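Long-range contacts in orotidine 5'-phosphate decarboxylase (Pyrococcus horikoshii, PDB 2CZE), which probably catalyses, as a homodimer, the decarboxylation of orotidine 5'-monophosphate to UMP, the final step of de novo UMP synthesis: residues K59-P64 and I83-V88; N65-I70 and M94-L99; M104-S109 and R123-A128. One frame throughout, in Å; residues are numbered along the deposited sequence.

Interaction 1. Residues K59-P64 and I83-V88. With U5P (uridine-5'-monophosphate), chain F; U5P (uridine-5'-monophosphate), chain C.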
# COMPACT_ATOMS: atom_id res chain seq x y z
N LYS A 59 3.55 3.20 -1.50
CA LYS A 59 2.41 2.99 -2.39
C LYS A 59 1.15 3.18 -1.57
O LYS A 59 0.22 2.39 -1.67
CB LYS A 59 2.42 1.56 -2.95
CG LYS A 59 3.56 1.24 -3.90
CD LYS A 59 3.40 1.98 -5.21
CE LYS A 59 4.35 1.46 -6.25
NZ LYS A 59 5.76 1.59 -5.79
N LEU A 60 1.12 4.23 -0.75
CA LEU A 60 -0.04 4.48 0.10
C LEU A 60 -1.30 4.51 -0.75
O LEU A 60 -1.35 5.16 -1.80
CB LEU A 60 0.12 5.78 0.88
CG LEU A 60 1.25 5.75 1.92
CD1 LEU A 60 1.18 7.02 2.77
CD2 LEU A 60 1.12 4.50 2.82
N ALA A 61 -2.31 3.80 -0.28
CA ALA A 61 -3.55 3.66 -1.02
C ALA A 61 -4.71 3.34 -0.08
O ALA A 61 -5.49 2.41 -0.33
CB ALA A 61 -3.37 2.55 -2.05
N ASP A 62 -4.83 4.12 0.99
CA ASP A 62 -5.87 3.91 1.98
C ASP A 62 -6.71 5.19 2.06
O ASP A 62 -6.49 6.12 1.28
CB ASP A 62 -5.22 3.66 3.35
CG ASP A 62 -6.01 2.70 4.20
OD1 ASP A 62 -7.23 2.93 4.40
OD2 ASP A 62 -5.41 1.71 4.69
N ILE A 63 -7.65 5.24 3.00
CA ILE A 63 -8.49 6.42 3.17
C ILE A 63 -7.61 7.54 3.74
O ILE A 63 -6.54 7.29 4.30
CB ILE A 63 -9.68 6.15 4.14
CG1 ILE A 63 -9.17 5.89 5.56
CG2 ILE A 63 -10.51 4.96 3.63
CD1 ILE A 63 -10.32 5.80 6.60
N PRO A 64 -8.07 8.79 3.64
CA PRO A 64 -7.28 9.91 4.15
C PRO A 64 -6.77 9.76 5.59
O PRO A 64 -5.60 9.97 5.85
CB PRO A 64 -8.23 11.11 4.00
CG PRO A 64 -9.02 10.75 2.77
CD PRO A 64 -9.32 9.26 3.00
N ILE A 83 5.96 7.82 -1.57
CA ILE A 83 5.26 7.50 -2.82
C ILE A 83 3.82 7.11 -2.46
O ILE A 83 3.59 6.28 -1.56
CB ILE A 83 5.96 6.35 -3.58
CG1 ILE A 83 7.34 6.81 -4.04
CG2 ILE A 83 5.12 5.94 -4.80
CD1 ILE A 83 8.11 5.76 -4.85
N VAL A 84 2.87 7.72 -3.16
CA VAL A 84 1.46 7.47 -2.95
C VAL A 84 0.77 7.16 -4.27
O VAL A 84 1.15 7.68 -5.32
CB VAL A 84 0.78 8.71 -2.30
CG1 VAL A 84 1.44 9.01 -0.97
CG2 VAL A 84 0.92 9.93 -3.22
N HIS A 85 -0.24 6.30 -4.22
CA HIS A 85 -0.98 5.97 -5.42
C HIS A 85 -1.93 7.12 -5.72
O HIS A 85 -2.33 7.86 -4.82
CB HIS A 85 -1.80 4.71 -5.21
CG HIS A 85 -1.12 3.47 -5.70
ND1 HIS A 85 -0.83 3.27 -7.03
CD2 HIS A 85 -0.68 2.38 -5.04
CE1 HIS A 85 -0.24 2.09 -7.17
NE2 HIS A 85 -0.14 1.53 -5.98
N THR A 86 -2.29 7.28 -7.00
CA THR A 86 -3.21 8.31 -7.41
C THR A 86 -4.63 7.74 -7.54
O THR A 86 -5.62 8.45 -7.33
CB THR A 86 -2.82 8.92 -8.79
OG1 THR A 86 -1.46 9.39 -8.76
CG2 THR A 86 -3.75 10.09 -9.14
N PHE A 87 -4.73 6.44 -7.85
CA PHE A 87 -6.05 5.84 -8.07
C PHE A 87 -7.04 5.86 -6.91
O PHE A 87 -8.24 5.75 -7.12
CB PHE A 87 -5.93 4.41 -8.65
CG PHE A 87 -5.55 3.34 -7.65
CD1 PHE A 87 -4.24 2.86 -7.57
CD2 PHE A 87 -6.52 2.76 -6.83
CE1 PHE A 87 -3.90 1.80 -6.70
CE2 PHE A 87 -6.20 1.70 -5.96
CZ PHE A 87 -4.89 1.22 -5.90
N VAL A 88 -6.55 6.01 -5.68
CA VAL A 88 -7.42 6.03 -4.51
C VAL A 88 -8.10 7.39 -4.34
O VAL A 88 -8.95 7.57 -3.47
CB VAL A 88 -6.62 5.59 -3.25
CG1 VAL A 88 -7.43 5.80 -2.00
CG2 VAL A 88 -6.28 4.12 -3.37
N1 U5P F . -10.42 0.97 5.33
C2 U5P F . -11.46 1.90 5.20
N3 U5P F . -12.12 2.01 3.97
C4 U5P F . -11.74 1.21 2.88
C5 U5P F . -10.70 0.30 3.02
C6 U5P F . -10.04 0.18 4.24
O2 U5P F . -11.82 2.59 6.15
O4 U5P F . -12.34 1.32 1.81
C1' U5P F . -9.79 0.75 6.66
C2' U5P F . -9.18 2.02 7.26
O2' U5P F . -7.83 2.13 6.82
C3' U5P F . -9.20 1.64 8.74
C4' U5P F . -10.56 0.95 8.85
O3' U5P F . -8.15 0.70 9.02
O4' U5P F . -10.81 0.32 7.58
C5' U5P F . -11.69 1.96 9.13
O5' U5P F . -11.53 2.52 10.43
P U5P F . -12.57 3.60 11.02
O1P U5P F . -13.06 4.54 9.98
O2P U5P F . -11.76 4.31 12.21
O3P U5P F . -13.75 2.76 11.71
N1 U5P C . 8.34 -0.33 -8.23
C2 U5P C . 8.37 -0.94 -9.49
N3 U5P C . 7.45 -0.56 -10.47
C4 U5P C . 6.49 0.43 -10.19
C5 U5P C . 6.45 1.03 -8.94
C6 U5P C . 7.37 0.65 -7.96
O2 U5P C . 9.20 -1.82 -9.75
O4 U5P C . 5.71 0.77 -11.07
C1' U5P C . 9.36 -0.64 -7.20
C2' U5P C . 9.47 -2.13 -6.88
O2' U5P C . 8.56 -2.45 -5.83
C3' U5P C . 10.90 -2.19 -6.34
C4' U5P C . 11.62 -1.23 -7.29
O3' U5P C . 10.96 -1.71 -5.00
O4' U5P C . 10.65 -0.23 -7.68
C5' U5P C . 12.09 -1.97 -8.54
O5' U5P C . 13.09 -2.92 -8.15
P U5P C . 13.82 -3.90 -9.19
O1P U5P C . 14.44 -5.03 -8.46
O2P U5P C . 14.89 -3.00 -9.99
O3P U5P C . 12.72 -4.38 -10.26
O HOH W 1 -3.43 7.14 -1.61
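Leu60 and Val84 form a parallel bridge between strands 53-60 and 81-84, their CA atoms 4.5 Å apart. Its main bond runs from His85 N to Leu60 O, 2.9 Å long, nearly straight (167°) and in the carbonyl plane. The bond from Leu60 N to Ile83 O is weak at 3.3 Å. Bent at chi2 (-69°), the Lys59 chain passes obliquely by the imidazole, with CD 3.7 Å from His85 NE2. Its amino group ends in a salt bridge to Asp57, while His85 NE2 is hydrogen-bonded to Ala61 O of the second subunit. Phe87 CE1 sits 3.3 Å above the His85 ring plane, over its centre, and probably restricts tilting of the imidazole. Further along, Ala61 CB packs on Val88 CG2 at 3.6 Å. Three groups converge on Asp62 OD1. Ile63 N donates to the anti lone pair of Asp62 OD1 at 2.7 Å. O2' of the UMP in chain F donates to Asp62 OD1 at 2.6 Å, and Lys59 NZ of the second subunit forms a salt bridge with it. With an alanine at this position, the ribose hydroxyl would probably lose its acceptor and Lys59 of the second subunit a counter-charge. Asp57, Lys59 and Asp62 form the family's D-x-K-x-x-D signature, at the C-terminal end of TIM-barrel strand 53-60, where Lys59 is the proton donor and each active site draws on both subunits.

Interaction 2. Residues N65-I70 and M94-L99. With U5P (uridine-5'-monophosphate), chain F.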
# COMPACT_ATOMS: atom_id res chain seq x y z
N ASN A 65 -7.63 9.37 6.53
CA ASN A 65 -7.17 9.29 7.91
C ASN A 65 -6.03 8.30 8.10
O ASN A 65 -5.05 8.60 8.78
CB ASN A 65 -8.32 8.93 8.86
CG ASN A 65 -7.94 9.12 10.33
OD1 ASN A 65 -7.69 10.25 10.77
ND2 ASN A 65 -7.87 8.03 11.08
N THR A 66 -6.13 7.13 7.47
CA THR A 66 -5.07 6.13 7.63
C THR A 66 -3.78 6.58 6.91
O THR A 66 -2.69 6.41 7.44
CB THR A 66 -5.53 4.74 7.11
OG1 THR A 66 -6.68 4.32 7.87
CG2 THR A 66 -4.42 3.71 7.28
N ASN A 67 -3.91 7.15 5.71
CA ASN A 67 -2.74 7.65 4.97
C ASN A 67 -2.02 8.67 5.87
O ASN A 67 -0.79 8.70 5.94
CB ASN A 67 -3.17 8.34 3.66
CG ASN A 67 -3.24 7.37 2.48
OD1 ASN A 67 -3.29 6.14 2.65
ND2 ASN A 67 -3.26 7.92 1.27
N ARG A 68 -2.80 9.49 6.57
CA ARG A 68 -2.22 10.47 7.47
C ARG A 68 -1.44 9.77 8.58
O ARG A 68 -0.29 10.11 8.84
CB ARG A 68 -3.31 11.36 8.08
CG ARG A 68 -2.76 12.44 9.03
CD ARG A 68 -3.89 13.31 9.58
NE ARG A 68 -4.82 12.53 10.38
CZ ARG A 68 -4.55 12.10 11.61
NH1 ARG A 68 -3.38 12.40 12.18
NH2 ARG A 68 -5.43 11.36 12.27
N LEU A 69 -2.07 8.80 9.24
CA LEU A 69 -1.39 8.08 10.32
C LEU A 69 -0.10 7.42 9.86
O LEU A 69 0.92 7.46 10.56
CB LEU A 69 -2.31 7.00 10.92
CG LEU A 69 -3.52 7.52 11.70
CD1 LEU A 69 -4.39 6.35 12.17
CD2 LEU A 69 -3.05 8.35 12.87
N ILE A 70 -0.13 6.82 8.68
CA ILE A 70 1.06 6.15 8.16
C ILE A 70 2.17 7.14 7.80
O ILE A 70 3.31 7.01 8.28
CB ILE A 70 0.73 5.32 6.92
CG1 ILE A 70 -0.30 4.24 7.28
CG2 ILE A 70 2.03 4.70 6.36
CD1 ILE A 70 -0.90 3.49 6.07
N MET A 94 -3.72 14.15 -0.77
CA MET A 94 -3.50 15.37 0.00
C MET A 94 -3.21 15.12 1.47
O MET A 94 -2.47 15.86 2.11
CB MET A 94 -4.72 16.30 -0.10
CG MET A 94 -5.07 16.68 -1.53
SD MET A 94 -3.80 17.69 -2.27
CE MET A 94 -2.71 16.44 -2.93
N ALA A 95 -3.82 14.08 2.03
CA ALA A 95 -3.59 13.77 3.43
C ALA A 95 -2.10 13.51 3.66
O ALA A 95 -1.57 13.79 4.73
CB ALA A 95 -4.41 12.54 3.84
N VAL A 96 -1.43 13.00 2.63
CA VAL A 96 0.00 12.72 2.73
C VAL A 96 0.87 13.94 2.39
O VAL A 96 1.87 14.22 3.06
CB VAL A 96 0.40 11.56 1.78
CG1 VAL A 96 1.89 11.24 1.92
CG2 VAL A 96 -0.44 10.33 2.10
N LYS A 97 0.46 14.67 1.36
CA LYS A 97 1.19 15.85 0.91
C LYS A 97 1.25 16.91 1.99
O LYS A 97 2.19 17.69 2.02
CB LYS A 97 0.54 16.43 -0.35
CG LYS A 97 1.42 17.47 -1.06
CD LYS A 97 0.87 17.87 -2.41
CE LYS A 97 1.87 18.77 -3.15
NZ LYS A 97 2.06 20.05 -2.41
N GLU A 98 0.24 16.95 2.86
CA GLU A 98 0.22 17.93 3.94
C GLU A 98 1.34 17.67 4.95
O GLU A 98 1.68 18.56 5.72
CB GLU A 98 -1.12 17.91 4.68
CG GLU A 98 -2.32 18.26 3.80
CD GLU A 98 -3.64 18.21 4.54
OE1 GLU A 98 -3.70 17.61 5.64
OE2 GLU A 98 -4.63 18.76 4.01
N LEU A 99 1.92 16.47 4.93
CA LEU A 99 2.97 16.10 5.89
C LEU A 99 4.39 16.12 5.33
O LEU A 99 5.37 16.07 6.08
CB LEU A 99 2.67 14.69 6.44
CG LEU A 99 1.34 14.53 7.19
CD1 LEU A 99 1.10 13.05 7.50
CD2 LEU A 99 1.36 15.35 8.46
N1 U5P F . -10.42 0.97 5.33
C2 U5P F . -11.46 1.90 5.20
N3 U5P F . -12.12 2.01 3.97
C4 U5P F . -11.74 1.21 2.88
C5 U5P F . -10.70 0.30 3.02
C6 U5P F . -10.04 0.18 4.24
O2 U5P F . -11.82 2.59 6.15
O4 U5P F . -12.34 1.32 1.81
C1' U5P F . -9.79 0.75 6.66
C2' U5P F . -9.18 2.02 7.26
O2' U5P F . -7.83 2.13 6.82
C3' U5P F . -9.20 1.64 8.74
C4' U5P F . -10.56 0.95 8.85
O3' U5P F . -8.15 0.70 9.02
O4' U5P F . -10.81 0.32 7.58
C5' U5P F . -11.69 1.96 9.13
O5' U5P F . -11.53 2.52 10.43
P U5P F . -12.57 3.60 11.02
O1P U5P F . -13.06 4.54 9.98
O2P U5P F . -11.76 4.31 12.21
O3P U5P F . -13.75 2.76 11.71
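Asn67 and Val96 meet where two successive outer helices of the TIM barrel, 64-76 and 90-97, lie against each other. Val96 CG2 approaches Asn67 CB to 3.7 Å, the two side chains running obliquely past one another. The amide of Asn67 is fixed by bonds at both ends, OD1 accepting from Asp62 N and ND2 donating to Ser92 O, so it cannot turn without breaking them. The helices come near each other at Arg68 and Ala95, whose CA atoms are 5.4 Å apart, a closeness consistent with the small side chain of Ala95. Farther along, Leu99 CD1 lies 3.5 Å from Arg68 O. It also reaches Arg68 CG, which chi1 (-179°) places opposite the backbone N. The arginine then bends at chi3 (63°), and NH2 donates to Asn65 OD1 at 2.9 Å; that oxygen lies in the guanidinium plane, whereas the donor stands above the amide plane. On another side of helix 64-76, Thr66 OG1 is 2.7 Å from O2' of the UMP in chain F, beside Asn31 of the second subunit. The pair thus shows the side-by-side helix packing of a TIM-barrel shell, one helix of which also borders a substrate site.

Interaction 3. Residues M104-S109 and R123-A128. With U5P (uridine-5'-monophosphate), chain C.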
# COMPACT_ATOMS: atom_id res chain seq x y z
N MET A 104 3.80 10.80 -6.88
CA MET A 104 2.55 10.15 -7.26
C MET A 104 2.72 9.09 -8.34
O MET A 104 3.41 9.31 -9.32
CB MET A 104 1.54 11.20 -7.74
CG MET A 104 1.13 12.21 -6.67
SD MET A 104 0.11 13.55 -7.34
CE MET A 104 -1.41 12.67 -7.72
N VAL A 105 2.08 7.94 -8.15
CA VAL A 105 2.16 6.90 -9.17
C VAL A 105 1.27 7.30 -10.35
O VAL A 105 0.09 7.59 -10.17
CB VAL A 105 1.65 5.55 -8.62
CG1 VAL A 105 1.73 4.48 -9.73
CG2 VAL A 105 2.47 5.13 -7.40
N VAL A 106 1.85 7.33 -11.54
CA VAL A 106 1.08 7.66 -12.74
C VAL A 106 0.90 6.39 -13.57
O VAL A 106 -0.22 6.05 -13.93
CB VAL A 106 1.78 8.78 -13.56
CG1 VAL A 106 1.17 8.88 -14.94
CG2 VAL A 106 1.58 10.14 -12.83
N GLU A 107 1.99 5.70 -13.88
CA GLU A 107 1.88 4.45 -14.63
C GLU A 107 2.94 3.48 -14.11
O GLU A 107 4.11 3.84 -14.02
CB GLU A 107 2.06 4.66 -16.13
CG GLU A 107 2.05 3.35 -16.89
CD GLU A 107 1.91 3.50 -18.40
OE1 GLU A 107 2.17 2.49 -19.10
OE2 GLU A 107 1.55 4.61 -18.87
N MET A 108 2.54 2.25 -13.77
CA MET A 108 3.49 1.27 -13.22
C MET A 108 4.21 0.44 -14.29
O MET A 108 3.79 0.39 -15.43
CB MET A 108 2.79 0.39 -12.19
CG MET A 108 2.36 1.15 -10.94
SD MET A 108 1.49 0.12 -9.72
CE MET A 108 2.89 -0.81 -8.99
N SER A 109 5.29 -0.23 -13.89
CA SER A 109 6.13 -0.99 -14.82
C SER A 109 5.80 -2.43 -15.14
O SER A 109 6.32 -2.97 -16.12
CB SER A 109 7.58 -0.93 -14.34
OG SER A 109 7.68 -1.56 -13.07
N ARG A 123 -5.66 10.82 -17.23
CA ARG A 123 -6.36 11.36 -16.05
C ARG A 123 -5.40 11.54 -14.87
O ARG A 123 -5.48 12.54 -14.14
CB ARG A 123 -7.49 10.42 -15.64
CG ARG A 123 -8.53 10.17 -16.73
CD ARG A 123 -9.62 11.22 -16.66
NE ARG A 123 -10.27 11.22 -15.35
CZ ARG A 123 -11.06 10.24 -14.88
NH1 ARG A 123 -11.31 9.17 -15.62
NH2 ARG A 123 -11.60 10.35 -13.68
N PHE A 124 -4.51 10.58 -14.67
CA PHE A 124 -3.57 10.65 -13.55
C PHE A 124 -2.59 11.82 -13.72
O PHE A 124 -2.23 12.49 -12.75
CB PHE A 124 -2.81 9.32 -13.42
CG PHE A 124 -3.69 8.16 -13.01
CD1 PHE A 124 -3.39 6.86 -13.41
CD2 PHE A 124 -4.82 8.37 -12.23
CE1 PHE A 124 -4.21 5.78 -13.03
CE2 PHE A 124 -5.65 7.31 -11.84
CZ PHE A 124 -5.34 6.00 -12.25
N ILE A 125 -2.14 12.05 -14.95
CA ILE A 125 -1.23 13.16 -15.21
C ILE A 125 -1.96 14.46 -14.88
O ILE A 125 -1.38 15.38 -14.31
CB ILE A 125 -0.79 13.18 -16.69
CG1 ILE A 125 0.00 11.91 -17.01
CG2 ILE A 125 0.09 14.41 -16.97
CD1 ILE A 125 0.39 11.80 -18.45
N GLU A 126 -3.24 14.53 -15.23
CA GLU A 126 -4.03 15.73 -14.94
C GLU A 126 -4.06 15.99 -13.44
O GLU A 126 -3.91 17.13 -13.00
CB GLU A 126 -5.47 15.55 -15.47
CG GLU A 126 -5.54 15.51 -16.99
CD GLU A 126 -6.94 15.17 -17.54
OE1 GLU A 126 -7.08 15.13 -18.78
OE2 GLU A 126 -7.88 14.94 -16.74
N VAL A 127 -4.23 14.93 -12.65
CA VAL A 127 -4.28 15.09 -11.21
C VAL A 127 -2.92 15.53 -10.68
O VAL A 127 -2.83 16.43 -9.84
CB VAL A 127 -4.71 13.79 -10.51
CG1 VAL A 127 -4.71 13.98 -8.99
CG2 VAL A 127 -6.09 13.39 -10.97
N ALA A 128 -1.86 14.90 -11.18
CA ALA A 128 -0.51 15.24 -10.74
C ALA A 128 -0.22 16.70 -11.08
O ALA A 128 0.42 17.40 -10.30
CB ALA A 128 0.52 14.33 -11.42
N1 U5P C . 8.34 -0.33 -8.23
C2 U5P C . 8.37 -0.94 -9.49
N3 U5P C . 7.45 -0.56 -10.47
C4 U5P C . 6.49 0.43 -10.19
C5 U5P C . 6.45 1.03 -8.94
C6 U5P C . 7.37 0.65 -7.96
O2 U5P C . 9.20 -1.82 -9.75
O4 U5P C . 5.71 0.77 -11.07
C1' U5P C . 9.36 -0.64 -7.20
C2' U5P C . 9.47 -2.13 -6.88
O2' U5P C . 8.56 -2.45 -5.83
C3' U5P C . 10.90 -2.19 -6.34
C4' U5P C . 11.62 -1.23 -7.29
O3' U5P C . 10.96 -1.71 -5.00
O4' U5P C . 10.65 -0.23 -7.68
C5' U5P C . 12.09 -1.97 -8.54
O5' U5P C . 13.09 -2.92 -8.15
P U5P C . 13.82 -3.90 -9.19
O1P U5P C . 14.44 -5.03 -8.46
O2P U5P C . 14.89 -3.00 -9.99
O3P U5P C . 12.72 -4.38 -10.26
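Ser109 OG is gripped by two groups: N3 of the UMP in chain C donates to it at 2.8 Å along an almost straight line (171°), and Gln167 OE1 is its second partner. Alongside, Ser109 N donates to O4 of the same uracil at 3.0 Å, so backbone and side chain together read the imide edge of the base. Nearer the strand, the same segment turns to packing on helix 121-131. Val106 O faces the edge of the Phe124 ring, close to its plane, with CD1 3.3 Å away; Phe116 of the second subunit makes an edge-to-face contact with this ring. A chi1 of 166° swings Val106 CG1 away from its own backbone N and brings it to 3.9 Å from Ile125 CG1. Met104 extends and then bends at chi3 (69°), which puts SD 3.8 Å from Ala128 CA. Its terminal CE meets Val127 CG1, also at 3.8 Å, the two side chains crossing at about a right angle. Strand 102-105 and helix 121-131 are the first two elements of a beta-alpha-beta unit, and the arrangement is that of a TIM barrel: packing of the strand end and the residue after it on the helix outside, and a substrate-binding loop beyond.

Overall arrangement
Interactions 1 and 3 are buried and share the barrel sheet: strands 81-84 and 102-105 are neighbours, joined by Val84 O with Val105 N and, just past the strand end, by Thr86 OG1 with Val105 O, both probable hydrogen bonds. Interaction 2 is only partly buried and belongs to the helical shell. It touches interaction 1 through Val84 on Val96 and Leu60 on Ile70. Backbone bonds join the segments of interaction 1, whose charged side chains find partners outside them, in Asp57 and the second subunit; between their own segments, interactions 2 and 3 rely on packing. Interactions 1 and 2 reach the UMP of chain F, interactions 1 and 3 that of chain C, and all three touch the second subunit.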